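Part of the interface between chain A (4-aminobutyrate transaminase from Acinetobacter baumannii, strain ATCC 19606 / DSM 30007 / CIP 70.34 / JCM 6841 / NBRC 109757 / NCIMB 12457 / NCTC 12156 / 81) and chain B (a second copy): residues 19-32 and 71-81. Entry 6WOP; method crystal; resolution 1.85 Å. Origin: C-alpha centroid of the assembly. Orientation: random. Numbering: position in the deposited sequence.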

# COMPACT_ATOMS: atom_id res chain seq x y z
N GLY A 19 -10.78 3.84 -24.66
CA GLY A 19 -9.99 4.45 -23.59
C GLY A 19 -8.86 5.30 -24.11
O GLY A 19 -8.44 6.25 -23.46
N VAL A 20 -8.41 5.04 -25.32
CA VAL A 20 -7.47 5.96 -25.96
C VAL A 20 -8.26 7.12 -26.57
O VAL A 20 -8.89 6.95 -27.60
N GLY A 21 -8.18 8.30 -25.95
CA GLY A 21 -8.89 9.47 -26.47
C GLY A 21 -8.09 10.12 -27.61
O GLY A 21 -6.89 10.40 -27.47
N VAL A 22 -8.73 10.32 -28.74
CA VAL A 22 -8.01 10.85 -29.90
C VAL A 22 -8.59 12.22 -30.23
O VAL A 22 -9.81 12.36 -30.37
N MET A 23 -7.72 13.24 -30.31
CA MET A 23 -8.25 14.58 -30.45
C MET A 23 -8.64 14.92 -31.89
O MET A 23 -9.73 15.42 -32.12
N CYS A 24 -7.75 14.71 -32.86
CA CYS A 24 -8.07 15.16 -34.22
C CYS A 24 -8.97 14.12 -34.90
O CYS A 24 -8.77 12.92 -34.77
N GLN A 25 -9.93 14.62 -35.69
CA GLN A 25 -10.84 13.73 -36.42
C GLN A 25 -10.22 13.27 -37.74
O GLN A 25 -10.70 12.30 -38.37
N TRP A 26 -9.16 13.95 -38.16
CA TRP A 26 -8.48 13.67 -39.40
C TRP A 26 -7.20 12.91 -39.08
O TRP A 26 -6.78 12.83 -37.92
N TYR A 27 -6.61 12.29 -40.10
CA TYR A 27 -5.49 11.36 -39.89
C TYR A 27 -4.24 11.91 -40.58
O TYR A 27 -4.34 12.49 -41.66
N ALA A 28 -3.07 11.71 -39.98
CA ALA A 28 -1.86 12.28 -40.55
C ALA A 28 -1.39 11.43 -41.72
O ALA A 28 -1.35 10.19 -41.67
N GLU A 29 -1.00 12.11 -42.78
CA GLU A 29 -0.41 11.46 -43.94
C GLU A 29 1.08 11.76 -44.08
O GLU A 29 1.85 10.90 -44.51
N LYS A 30 1.51 12.94 -43.67
CA LYS A 30 2.89 13.36 -43.84
C LYS A 30 3.10 14.55 -42.92
O LYS A 30 2.15 15.29 -42.65
N ALA A 31 4.33 14.74 -42.45
CA ALA A 31 4.61 15.91 -41.62
C ALA A 31 6.05 16.31 -41.87
O ALA A 31 6.89 15.45 -42.15
N GLU A 32 6.32 17.60 -41.83
CA GLU A 32 7.70 18.05 -42.05
C GLU A 32 7.86 19.42 -41.40
O GLU A 32 7.15 20.38 -41.77
N LEU B 71 9.83 6.79 -42.73
CA LEU B 71 10.67 7.96 -42.49
C LEU B 71 10.45 9.06 -43.52
O LEU B 71 10.88 10.20 -43.26
N THR B 72 9.90 8.75 -44.71
CA THR B 72 9.56 9.81 -45.70
C THR B 72 8.24 10.48 -45.39
O THR B 72 7.89 11.45 -46.07
N LYS B 73 7.50 10.01 -44.38
CA LYS B 73 6.14 10.45 -44.11
C LYS B 73 6.07 11.20 -42.79
O LYS B 73 5.93 12.44 -42.79
N PHE B 74 6.20 10.49 -41.68
CA PHE B 74 6.29 11.11 -40.36
C PHE B 74 6.76 10.06 -39.35
O PHE B 74 6.60 8.86 -39.56
N THR B 75 7.43 10.50 -38.30
CA THR B 75 7.89 9.57 -37.31
C THR B 75 7.11 9.67 -35.99
O THR B 75 7.23 8.75 -35.18
N HIS B 76 6.39 10.76 -35.74
CA HIS B 76 5.72 10.98 -34.46
C HIS B 76 4.68 12.07 -34.63
O HIS B 76 5.01 13.19 -35.05
N THR B 77 3.43 11.78 -34.24
CA THR B 77 2.38 12.81 -34.14
C THR B 77 1.75 12.89 -32.76
O THR B 77 1.05 13.89 -32.46
N ALA B 78 1.97 11.85 -31.95
CA ALA B 78 1.25 11.50 -30.74
C ALA B 78 -0.12 11.05 -31.19
O ALA B 78 -0.96 11.87 -31.58
N TYR B 79 -0.34 9.73 -31.16
CA TYR B 79 -1.60 9.22 -31.68
C TYR B 79 -2.80 9.89 -31.02
O TYR B 79 -3.82 10.12 -31.67
N GLN B 80 -2.74 10.18 -29.71
CA GLN B 80 -3.92 10.78 -29.09
C GLN B 80 -4.15 12.22 -29.52
O GLN B 80 -5.25 12.75 -29.26
N VAL B 81 -3.18 12.83 -30.17
CA VAL B 81 -3.43 14.13 -30.75
C VAL B 81 -3.91 13.93 -32.18
O VAL B 81 -5.02 14.34 -32.54

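The apolar centre of this contact is built around Phe B74, whose CA-to-CB bond points toward chain A. With chi1 at 58° (p), its ring lies against the strand that begins at Ala A28. Ala A28, also directed toward the other stretch, places its methyl over one face of the ring, CB lying 4.2 Å from Phe B74 CE2; the backbone comes close as well, Ala A28 O lying 3.4 Å from Phe B74 CE2. The backbone oxygen of Glu A29 sits at the ring edge, 3.7 Å from Phe B74 CD2, where the weakly positive ring hydrogens suit a carbonyl. A second alanine continues the packing, with Ala A31 CB 3.9 Å from Phe B74 CB. The methyl of Ala A28 also meets Thr B77, a p rotamer pointing toward chain A, whose CG2 is 3.8 Å from Ala A28 CB; its OG1 is hydrogen-bonded to a residue just outside the stretches, leaving the methyl for this apolar surface.

A second apolar cluster gathers around Tyr B79. Its CA-to-CB bond runs sideways, but the t rotamer (chi1 179°) brings the end of the side chain nearer to two valines, both t. Val A22 CG2 approaches Tyr B79 CE2 at 3.5 Å, while Val A20 CG1 lies at the ring edge, 4.0 Å from Tyr B79 CD2. Apart from this cluster, the flexible thioether of Met A23 (chi1 t, chi2 off-rotamer at -143°, chi3 m) carries CE to 4.0 Å from Val B81 CG1.

Backbone hydrogen bonds accompany this packing. Met A23 N donates to Gln B80 O (2.7 Å), and Cys A24 N to Val B81 O (2.8 Å). Gln B80, chi1 p, packs its aliphatic CB 3.1 Å from Gly A21 O, while its OE1 is satisfied elsewhere in the structure. Farther along, Ala A31 N donates to Lys B73 O (2.8 Å), an oxygen also approached by Lys A30 CA at 3.3 Å in a CA-H...O contact.

At the polar edge, the two lysines behave differently. Lys B73, chi1 m and then extended, brings its CB 3.7 Å from Glu A29 O, but its end leads away. Lys A30 is t throughout, a long aliphatic chain with a charged tip that suits this partly exposed margin; its CE passes 3.4 Å from Thr B72 O, and the ammonium reaches that carbonyl through water. Water 1 accepts from Lys A30 NZ (2.9 Å) and donates to Thr B72 O (2.7 Å). Water 2 repeats the bridge, accepting from Lys A30 NZ at 3.1 Å and donating only a weak bond to Thr B72 O at 3.3 Å.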

# COMPACT_ATOMS: atom_id res chain seq x y z
CB VAL A 20 -6.65 5.25 -27.04
CG1 VAL A 20 -5.46 6.18 -27.43
CG2 VAL A 20 -6.19 3.89 -26.53
CB VAL A 22 -8.09 9.88 -31.10
CG1 VAL A 22 -7.56 10.56 -32.27
CG2 VAL A 22 -7.24 8.61 -30.81
CB MET A 23 -7.27 15.64 -29.92
CG MET A 23 -7.87 17.11 -29.91
SD MET A 23 -6.62 18.35 -30.33
CE MET A 23 -5.41 17.75 -29.21
CB CYS A 24 -6.80 15.35 -35.06
SG CYS A 24 -5.93 16.87 -34.76
CB GLN A 25 -12.16 14.47 -36.69
CG GLN A 25 -12.87 14.84 -35.41
CD GLN A 25 -12.93 13.63 -34.48
OE1 GLN A 25 -12.26 13.59 -33.44
NE2 GLN A 25 -13.66 12.60 -34.90
CB TRP A 26 -8.19 14.98 -40.12
CG TRP A 26 -7.48 15.98 -39.31
CD1 TRP A 26 -8.03 16.96 -38.50
CD2 TRP A 26 -6.06 16.15 -39.23
NE1 TRP A 26 -7.03 17.74 -37.96
CE2 TRP A 26 -5.81 17.25 -38.38
CE3 TRP A 26 -4.97 15.50 -39.84
CZ2 TRP A 26 -4.51 17.69 -38.09
CZ3 TRP A 26 -3.67 15.94 -39.54
CH2 TRP A 26 -3.46 17.03 -38.68
CB TYR A 27 -5.80 9.96 -40.47
CG TYR A 27 -6.82 9.24 -39.65
CD1 TYR A 27 -8.18 9.63 -39.64
CD2 TYR A 27 -6.42 8.20 -38.85
CE1 TYR A 27 -9.11 8.97 -38.82
CE2 TYR A 27 -7.36 7.52 -38.02
CZ TYR A 27 -8.69 7.90 -38.02
OH TYR A 27 -9.55 7.21 -37.18
CB ALA A 28 -0.76 12.37 -39.50
CB GLU A 29 -1.16 11.89 -45.21
CG GLU A 29 -0.51 11.44 -46.48
CD GLU A 29 -0.68 9.98 -46.73
OE1 GLU A 29 -1.76 9.46 -46.39
OE2 GLU A 29 0.26 9.36 -47.29
CB LYS A 30 3.18 13.77 -45.33
CG LYS A 30 4.58 14.16 -45.52
CD LYS A 30 4.95 14.33 -47.00
CE LYS A 30 6.48 14.28 -47.21
NZ LYS A 30 6.86 14.61 -48.64
CB ALA A 31 4.38 15.64 -40.11
CB GLU A 32 8.09 18.09 -43.56
CG GLU A 32 9.67 18.11 -43.74
CD GLU A 32 10.13 17.79 -45.17
OE1 GLU A 32 9.40 17.13 -45.89
OE2 GLU A 32 11.23 18.22 -45.55
CB LEU B 71 12.16 7.57 -42.51
CG LEU B 71 12.57 6.65 -41.33
CD1 LEU B 71 14.04 6.25 -41.48
CD2 LEU B 71 12.43 7.45 -40.07
CB THR B 72 9.47 9.28 -47.14
OG1 THR B 72 8.30 8.45 -47.31
CG2 THR B 72 10.73 8.51 -47.52
CB LYS B 73 5.17 9.27 -44.11
CG LYS B 73 5.03 8.63 -45.50
CD LYS B 73 4.19 7.35 -45.38
CE LYS B 73 4.06 6.69 -46.75
NZ LYS B 73 3.54 5.29 -46.63
CB PHE B 74 4.94 11.74 -39.95
CG PHE B 74 3.79 10.75 -39.92
CD1 PHE B 74 3.52 10.00 -38.77
CD2 PHE B 74 2.99 10.54 -41.06
CE1 PHE B 74 2.50 9.04 -38.76
CE2 PHE B 74 1.94 9.61 -41.03
CZ PHE B 74 1.69 8.88 -39.87
CB THR B 75 9.38 9.80 -36.97
OG1 THR B 75 9.49 10.85 -36.00
CG2 THR B 75 10.16 10.18 -38.24
CB HIS B 76 6.69 11.41 -33.34
CG HIS B 76 5.97 11.77 -32.07
ND1 HIS B 76 5.57 10.82 -31.15
CD2 HIS B 76 5.56 12.98 -31.57
CE1 HIS B 76 4.98 11.42 -30.12
NE2 HIS B 76 4.93 12.73 -30.37
CB THR B 77 1.23 12.54 -35.13
OG1 THR B 77 0.64 11.25 -34.81
CG2 THR B 77 1.76 12.60 -36.61
CB ALA B 78 1.17 12.66 -29.74
CB TYR B 79 -1.62 7.71 -31.49
CG TYR B 79 -2.88 7.02 -31.96
CD1 TYR B 79 -3.07 6.67 -33.29
CD2 TYR B 79 -3.86 6.68 -31.03
CE1 TYR B 79 -4.27 6.00 -33.72
CE2 TYR B 79 -5.03 6.01 -31.40
CZ TYR B 79 -5.22 5.67 -32.76
OH TYR B 79 -6.40 5.03 -33.12
CB GLN B 80 -3.83 10.71 -27.56
CG GLN B 80 -2.64 11.34 -27.00
CD GLN B 80 -2.31 10.72 -25.66
OE1 GLN B 80 -2.20 9.49 -25.53
NE2 GLN B 80 -2.18 11.56 -24.65
CB VAL B 81 -2.16 15.00 -30.72
CG1 VAL B 81 -2.39 16.34 -31.49
CG2 VAL B 81 -1.76 15.27 -29.27
O HOH W 1 8.94 12.57 -48.34
O HOH W 2 6.64 11.61 -49.16